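Local coordinates for protein glutamine synthetase (PDB 4BAX) that is a glutamine synthetase, a multi-subunit enzyme whose chain joins a beta-Grasp domain to a catalytic domain, at residues A95-L100 and A189-S194; T118-T123 and S214-P219. All blocks are in the same frame, centred on the assembly; numbering follows the deposited sequence.

Contact 1: A95-L100 and A189-S194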
ATOM      1  N   ALA A  95     -33.861  -1.888  40.840  1.00 30.23           N
ATOM      2  CA  ALA A  95     -34.948  -2.085  41.794  1.00 30.92           C
ATOM      3  C   ALA A  95     -34.439  -2.090  43.234  1.00 31.43           C
ATOM      4  O   ALA A  95     -35.128  -1.605  44.134  1.00 31.34           O
ATOM      5  CB  ALA A  95     -35.736  -3.362  41.475  1.00 31.01           C
ATOM      6  N   ALA A  96     -33.258  -2.673  43.449  1.00 32.13           N
ATOM      7  CA  ALA A  96     -32.641  -2.665  44.772  1.00 33.00           C
ATOM      8  C   ALA A  96     -32.288  -1.250  45.216  1.00 34.11           C
ATOM      9  O   ALA A  96     -32.585  -0.859  46.355  1.00 35.18           O
ATOM     10  CB  ALA A  96     -31.398  -3.561  44.797  1.00 32.67           C
ATOM     11  N   LEU A  97     -31.738  -0.458  44.296  1.00 33.96           N
ATOM     12  CA  LEU A  97     -31.404   0.934  44.600  1.00 33.72           C
ATOM     13  C   LEU A  97     -32.680   1.720  44.917  1.00 35.06           C
ATOM     14  O   LEU A  97     -32.669   2.593  45.783  1.00 35.47           O
ATOM     15  CB  LEU A  97     -30.601   1.586  43.470  1.00 32.05           C
ATOM     16  CG  LEU A  97     -30.343   3.089  43.655  1.00 31.09           C
ATOM     17  CD1 LEU A  97     -29.451   3.337  44.890  1.00 30.24           C
ATOM     18  CD2 LEU A  97     -29.709   3.746  42.392  1.00 19.53           C
ATOM     19  N   ALA A  98     -33.772   1.419  44.213  1.00 35.95           N
ATOM     20  CA  ALA A  98     -35.037   2.126  44.432  1.00 36.79           C
ATOM     21  C   ALA A  98     -35.550   1.900  45.865  1.00 37.86           C
ATOM     22  O   ALA A  98     -36.065   2.830  46.478  1.00 38.01           O
ATOM     23  CB  ALA A  98     -36.084   1.686  43.404  1.00 36.54           C
ATOM     24  N   GLU A  99     -35.392   0.687  46.399  1.00 38.83           N
ATOM     25  CA  GLU A  99     -35.791   0.402  47.788  1.00 40.36           C
ATOM     26  C   GLU A  99     -34.961   1.185  48.790  1.00 41.34           C
ATOM     27  O   GLU A  99     -35.518   1.797  49.703  1.00 41.98           O
ATOM     28  CB  GLU A  99     -35.678  -1.117  48.088  1.00 43.42           C
ATOM     29  CG  GLU A  99     -36.713  -2.110  47.453  1.00 98.39           C
ATOM     30  CD  GLU A  99     -37.764  -1.510  46.503  1.00 98.61           C
ATOM     31  OE1 GLU A  99     -38.263  -0.388  46.726  1.00 98.79           O
ATOM     32  OE2 GLU A  99     -38.123  -2.185  45.512  1.00 98.63           O
ATOM     33  N   LEU A 100     -33.647   1.178  48.629  1.00 41.65           N
ATOM     34  CA  LEU A 100     -32.788   1.904  49.553  1.00 42.43           C
ATOM     35  C   LEU A 100     -32.910   3.424  49.444  1.00 42.73           C
ATOM     36  O   LEU A 100     -32.808   4.146  50.443  1.00 42.04           O
ATOM     37  CB  LEU A 100     -31.348   1.467  49.348  1.00 42.88           C
ATOM     38  CG  LEU A 100     -31.115   0.317  50.329  1.00 43.73           C
ATOM     39  CD1 LEU A 100     -31.339  -1.042  49.644  1.00 44.00           C
ATOM     40  CD2 LEU A 100     -29.760   0.445  50.925  1.00 43.59           C
ATOM     41  N   ALA A 189     -29.398  12.947  42.591  1.00 36.73           N
ATOM     42  CA  ALA A 189     -29.970  11.905  43.442  1.00 37.06           C
ATOM     43  C   ALA A 189     -29.599  10.523  42.862  1.00 36.75           C
ATOM     44  O   ALA A 189     -29.371  10.405  41.652  1.00 36.88           O
ATOM     45  CB  ALA A 189     -31.482  12.078  43.502  1.00 37.42           C
ATOM     46  N   PRO A 190     -29.574   9.474  43.710  1.00 35.99           N
ATOM     47  CA  PRO A 190     -28.987   8.178  43.313  1.00 35.35           C
ATOM     48  C   PRO A 190     -29.607   7.565  42.053  1.00 35.12           C
ATOM     49  O   PRO A 190     -28.881   7.158  41.141  1.00 34.79           O
ATOM     50  CB  PRO A 190     -29.272   7.275  44.524  1.00 35.27           C
ATOM     51  CG  PRO A 190     -29.402   8.206  45.686  1.00 35.43           C
ATOM     52  CD  PRO A 190     -29.952   9.508  45.139  1.00 35.75           C
ATOM     53  N   LEU A 191     -30.932   7.556  41.972  1.00 35.23           N
ATOM     54  CA  LEU A 191     -31.576   7.026  40.777  1.00 35.36           C
ATOM     55  C   LEU A 191     -31.329   7.897  39.556  1.00 35.63           C
ATOM     56  O   LEU A 191     -31.049   7.391  38.466  1.00 35.10           O
ATOM     57  CB  LEU A 191     -33.080   6.807  41.003  1.00 35.25           C
ATOM     58  CG  LEU A 191     -33.420   5.633  41.927  1.00 35.07           C
ATOM     59  CD1 LEU A 191     -34.827   5.762  42.514  1.00 35.18           C
ATOM     60  CD2 LEU A 191     -33.274   4.309  41.172  1.00 34.85           C
ATOM     61  N   GLU A 192     -31.399   9.210  39.749  1.00 36.61           N
ATOM     62  CA  GLU A 192     -31.198  10.129  38.644  1.00 37.22           C
ATOM     63  C   GLU A 192     -29.741  10.085  38.122  1.00 35.49           C
ATOM     64  O   GLU A 192     -29.496  10.079  36.908  1.00 34.54           O
ATOM     65  CB  GLU A 192     -31.633  11.553  39.024  1.00 39.50           C
ATOM     66  CG  GLU A 192     -31.770  12.514  37.837  1.00 42.22           C
ATOM     67  CD  GLU A 192     -32.954  12.216  36.899  1.00 44.98           C
ATOM     68  OE1 GLU A 192     -33.725  11.260  37.158  1.00 46.31           O
ATOM     69  OE2 GLU A 192     -33.086  12.925  35.867  1.00 45.42           O
ATOM     70  N   VAL A 193     -28.781  10.022  39.034  1.00 34.87           N
ATOM     71  CA  VAL A 193     -27.384   9.955  38.626  1.00 34.64           C
ATOM     72  C   VAL A 193     -27.027   8.674  37.881  1.00 34.28           C
ATOM     73  O   VAL A 193     -26.267   8.702  36.901  1.00 33.95           O
ATOM     74  CB  VAL A 193     -26.418  10.198  39.815  1.00 29.81           C
ATOM     75  CG1 VAL A 193     -26.205   8.927  40.651  1.00 29.31           C
ATOM     76  CG2 VAL A 193     -25.101  10.788  39.315  1.00 29.79           C
ATOM     77  N   SER A 194     -27.626   7.570  38.325  1.00 33.92           N
ATOM     78  CA  SER A 194     -27.380   6.253  37.770  1.00 32.61           C
ATOM     79  C   SER A 194     -27.978   6.116  36.392  1.00 32.49           C
ATOM     80  O   SER A 194     -27.338   5.581  35.474  1.00 32.46           O
ATOM     81  CB  SER A 194     -27.956   5.178  38.699  1.00 31.77           C
ATOM     82  OG  SER A 194     -27.202   4.998  39.886  1.00 31.26           O
TER
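L97 holds CG anti to its backbone N (chi1 174°), and L191 holds CG anti to its carbonyl carbon (chi1 -72°); these two torsions carry both leucine tips into the interface between helix 94-103 and the start of helix 190-210. This is helix-helix packing within the catalytic domain of glutamine synthetase: the axes of the two short segments approach to 10.4 Å and run at 151°, so the helices are roughly antiparallel. No hydrogen bond crosses the interface, and the contact is carried largely by leucine methyls, which meet apolar carbons and backbone. The two leucines slide past each other in opposite directions, with L97 CD2 3.8 Å from L191 CD2. The other branch of L191 reaches the opposing backbone, CD1 lying 4.1 Å from A98 CA, beside the alanine methyl. L97 crosses P190 at about a right angle, its CD1 meeting P190 CB at 4.0 Å. Beyond the pair, T327 of helix 323-341 touches L97, while F111 of strand 110-121 packs on P190, so the contact is buried between further elements of the same chain. In the first turn of helix 190-210, P190 O accepts twice, from S194 N at 3.1 Å and from S194 OG at 3.0 Å; the hydroxyl lies above the carbonyl plane, and L97 CD2 rests 3.8 Å from that same S194 OG.

Contact 2: T118-T123 and S214-P219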
ATOM      1  N   THR A 118     -11.215   4.807  28.104  1.00 26.32           N
ATOM      2  CA  THR A 118     -10.053   4.836  27.216  1.00 25.45           C
ATOM      3  C   THR A 118     -10.469   4.506  25.787  1.00 24.70           C
ATOM      4  O   THR A 118     -11.206   3.534  25.566  1.00 24.88           O
ATOM      5  CB  THR A 118      -8.954   3.849  27.707  1.00 22.98           C
ATOM      6  OG1 THR A 118      -8.792   3.976  29.135  1.00 22.95           O
ATOM      7  CG2 THR A 118      -7.616   4.123  27.014  1.00 22.21           C
ATOM      8  N   PHE A 119     -10.004   5.307  24.827  1.00 24.14           N
ATOM      9  CA  PHE A 119     -10.252   5.030  23.404  1.00 24.31           C
ATOM     10  C   PHE A 119      -9.366   3.932  22.822  1.00 24.79           C
ATOM     11  O   PHE A 119      -8.155   3.878  23.087  1.00 23.96           O
ATOM     12  CB  PHE A 119     -10.110   6.291  22.547  1.00 23.80           C
ATOM     13  CG  PHE A 119     -11.249   7.243  22.686  1.00 24.02           C
ATOM     14  CD1 PHE A 119     -12.546   6.798  22.603  1.00 23.87           C
ATOM     15  CD2 PHE A 119     -11.018   8.603  22.949  1.00 24.47           C
ATOM     16  CE1 PHE A 119     -13.609   7.694  22.756  1.00 24.25           C
ATOM     17  CE2 PHE A 119     -12.070   9.495  23.112  1.00 24.37           C
ATOM     18  CZ  PHE A 119     -13.369   9.038  23.012  1.00 24.40           C
ATOM     19  N   PHE A 120      -9.957   3.112  21.957  1.00 26.24           N
ATOM     20  CA  PHE A 120      -9.205   2.067  21.280  1.00 27.41           C
ATOM     21  C   PHE A 120      -9.537   2.095  19.799  1.00 29.74           C
ATOM     22  O   PHE A 120     -10.660   2.424  19.409  1.00 29.62           O
ATOM     23  CB  PHE A 120      -9.547   0.687  21.855  1.00 26.47           C
ATOM     24  CG  PHE A 120      -8.639   0.239  22.964  1.00 26.09           C
ATOM     25  CD1 PHE A 120      -8.680   0.858  24.213  1.00 25.85           C
ATOM     26  CD2 PHE A 120      -7.714  -0.787  22.757  1.00 26.13           C
ATOM     27  CE1 PHE A 120      -7.821   0.454  25.242  1.00 25.98           C
ATOM     28  CE2 PHE A 120      -6.854  -1.207  23.790  1.00 26.00           C
ATOM     29  CZ  PHE A 120      -6.915  -0.577  25.034  1.00 26.12           C
ATOM     30  N   LYS A 121      -8.554   1.764  18.976  1.00 32.10           N
ATOM     31  CA  LYS A 121      -8.804   1.502  17.573  1.00 33.92           C
ATOM     32  C   LYS A 121      -8.406   0.040  17.313  1.00 34.72           C
ATOM     33  O   LYS A 121      -7.213  -0.298  17.177  1.00 35.73           O
ATOM     34  CB  LYS A 121      -7.998   2.455  16.694  1.00 34.92           C
ATOM     35  CG  LYS A 121      -8.172   2.106  15.230  1.00 35.86           C
ATOM     36  CD  LYS A 121      -9.230   2.955  14.546  1.00 36.63           C
ATOM     37  CE  LYS A 121      -9.806   2.211  13.323  1.00 37.22           C
ATOM     38  NZ  LYS A 121     -10.497   3.080  12.319  1.00 37.59           N
ATOM     39  N   GLY A 122      -9.426  -0.811  17.237  1.00 34.24           N
ATOM     40  CA  GLY A 122      -9.237  -2.253  17.268  1.00 33.90           C
ATOM     41  C   GLY A 122      -8.674  -2.707  18.603  1.00 33.74           C
ATOM     42  O   GLY A 122      -9.169  -2.279  19.658  1.00 33.63           O
ATOM     43  N   THR A 123      -7.630  -3.534  18.559  1.00 33.43           N
ATOM     44  CA  THR A 123      -6.967  -4.011  19.773  1.00 33.23           C
ATOM     45  C   THR A 123      -5.947  -2.998  20.284  1.00 33.75           C
ATOM     46  O   THR A 123      -5.366  -3.165  21.367  1.00 34.03           O
ATOM     47  CB  THR A 123      -6.259  -5.368  19.538  1.00 32.76           C
ATOM     48  OG1 THR A 123      -5.532  -5.330  18.299  1.00 32.97           O
ATOM     49  CG2 THR A 123      -7.262  -6.516  19.537  1.00 32.26           C
ATOM     50  N   SER A 214     -13.417   3.037  19.371  1.00 27.67           N
ATOM     51  CA  SER A 214     -14.077   2.337  20.449  1.00 27.74           C
ATOM     52  C   SER A 214     -13.731   2.979  21.776  1.00 27.94           C
ATOM     53  O   SER A 214     -12.646   3.561  21.935  1.00 28.00           O
ATOM     54  CB  SER A 214     -13.638   0.880  20.472  1.00 27.81           C
ATOM     55  OG  SER A 214     -14.195   0.180  19.376  1.00 28.11           O
ATOM     56  N   ALA A 215     -14.639   2.824  22.736  1.00 27.73           N
ATOM     57  CA  ALA A 215     -14.392   3.243  24.099  1.00 27.30           C
ATOM     58  C   ALA A 215     -14.530   2.020  24.993  1.00 27.22           C
ATOM     59  O   ALA A 215     -15.353   1.137  24.727  1.00 27.01           O
ATOM     60  CB  ALA A 215     -15.381   4.326  24.512  1.00 27.37           C
ATOM     61  N   THR A 216     -13.689   1.952  26.021  1.00 27.50           N
ATOM     62  CA  THR A 216     -13.746   0.865  26.985  1.00 27.80           C
ATOM     63  C   THR A 216     -13.754   1.385  28.407  1.00 28.35           C
ATOM     64  O   THR A 216     -13.131   2.417  28.696  1.00 28.40           O
ATOM     65  CB  THR A 216     -12.607  -0.176  26.768  1.00 21.32           C
ATOM     66  OG1 THR A 216     -12.886  -1.346  27.553  1.00 21.65           O
ATOM     67  CG2 THR A 216     -11.295   0.383  27.218  1.00 20.88           C
ATOM     68  N   LEU A 217     -14.499   0.699  29.273  1.00 28.89           N
ATOM     69  CA  LEU A 217     -14.545   1.037  30.689  1.00 28.68           C
ATOM     70  C   LEU A 217     -13.711   0.005  31.453  1.00 28.69           C
ATOM     71  O   LEU A 217     -13.850  -0.124  32.667  1.00 28.87           O
ATOM     72  CB  LEU A 217     -15.978   1.088  31.218  1.00 28.68           C
ATOM     73  CG  LEU A 217     -16.882   2.169  30.619  1.00 29.31           C
ATOM     74  CD1 LEU A 217     -18.243   2.343  31.394  1.00 11.93           C
ATOM     75  CD2 LEU A 217     -16.123   3.481  30.518  1.00 29.43           C
ATOM     76  N   ASP A 218     -12.842  -0.707  30.729  1.00 28.61           N
ATOM     77  CA  ASP A 218     -11.894  -1.641  31.341  1.00 28.85           C
ATOM     78  C   ASP A 218     -11.015  -0.847  32.309  1.00 28.69           C
ATOM     79  O   ASP A 218     -10.495   0.204  31.959  1.00 28.68           O
ATOM     80  CB  ASP A 218     -11.040  -2.365  30.273  1.00 28.85           C
ATOM     81  CG  ASP A 218     -11.800  -3.517  29.567  1.00 48.91           C
ATOM     82  OD1 ASP A 218     -12.929  -3.847  29.995  1.00 49.18           O
ATOM     83  OD2 ASP A 218     -11.278  -4.092  28.575  1.00 48.60           O
ATOM     84  N   PRO A 219     -10.865  -1.349  33.539  1.00 28.80           N
ATOM     85  CA  PRO A 219     -10.152  -0.681  34.641  1.00 29.09           C
ATOM     86  C   PRO A 219      -8.654  -0.553  34.425  1.00 29.71           C
ATOM     87  O   PRO A 219      -8.060   0.412  34.901  1.00 30.11           O
ATOM     88  CB  PRO A 219     -10.445  -1.580  35.854  1.00 29.01           C
ATOM     89  CG  PRO A 219     -10.804  -2.892  35.280  1.00 29.08           C
ATOM     90  CD  PRO A 219     -11.453  -2.636  33.948  1.00 28.82           C
TER
HETATM   91  O   HOH W   1     -10.580   2.060  30.387  1.00 26.26           O
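Four backbone hydrogen bonds join T118-F120 to S214-T216, two in each hydrogen-bonded pair. Between T118 and T216, T118 N reaches T216 O at 3.1 Å and T216 N returns to T118 O at 3.0 Å, both donors lying in the carbonyl plane. In the pair F120 and S214 the donors sit differently: F120 N lies 2.7 Å from S214 O and above its carbonyl plane, whereas S214 N approaches F120 O at 2.8 Å, nearly along the C=O axis. F119 and A215, the non-hydrogen-bonded pair between them, bring their backbones closer, and F119 CA makes a CA-H...O contact of 3.2 Å with S214 O. That oxygen also lies at the edge of the F119 ring, near its plane, 3.3 Å from CD1. The register is thus antiparallel, yet the axes of the two short segments run at 137°, 43° short of exactly antiparallel and consistent with a twisted ladder, which fastens short strand 214-216 to the end of strand 110-121 in the mixed sheet of the catalytic domain. T118, F120, S214 and T216 direct their side chains to one face, where T216 CG2, in the crowded position between backbone N and carbonyl carbon, touches F120 CE1 at 4.0 Å, the two side chains crossing obliquely. T216 OG1, anti to the backbone N, accepts from D218 N at 3.2 Å, an ST turn that bends the chain after the strand. A water accepts from T118 OG1 and donates to T216 O and D218 O, tying this turn to strand 110-121. On the other face, V154 and V155 of helix 152-164 pack against F119. S214 OG hydrogen-bonds D147 OD1 of the second subunit.

Overall arrangement
The two contacts lie on opposite sides of the chain's centre, their own centres 28 Å apart and their nearest atoms about 10 Å apart without touching. Their segments alternate along the sequence: 95-100, 118-123, 189-194, then 214-219. Helix 94-103 leads into strand 110-121, and helix 190-210 leads into strand 214-216, so two helix-strand pairs, well separated in sequence, meet through their helices at contact 1 and through their strands at contact 2. Both contacts belong to the catalytic domain. Contact 1 is touched by no other chain of the ten-chain assembly, whereas contact 2 meets a second subunit, which places it beside a subunit interface.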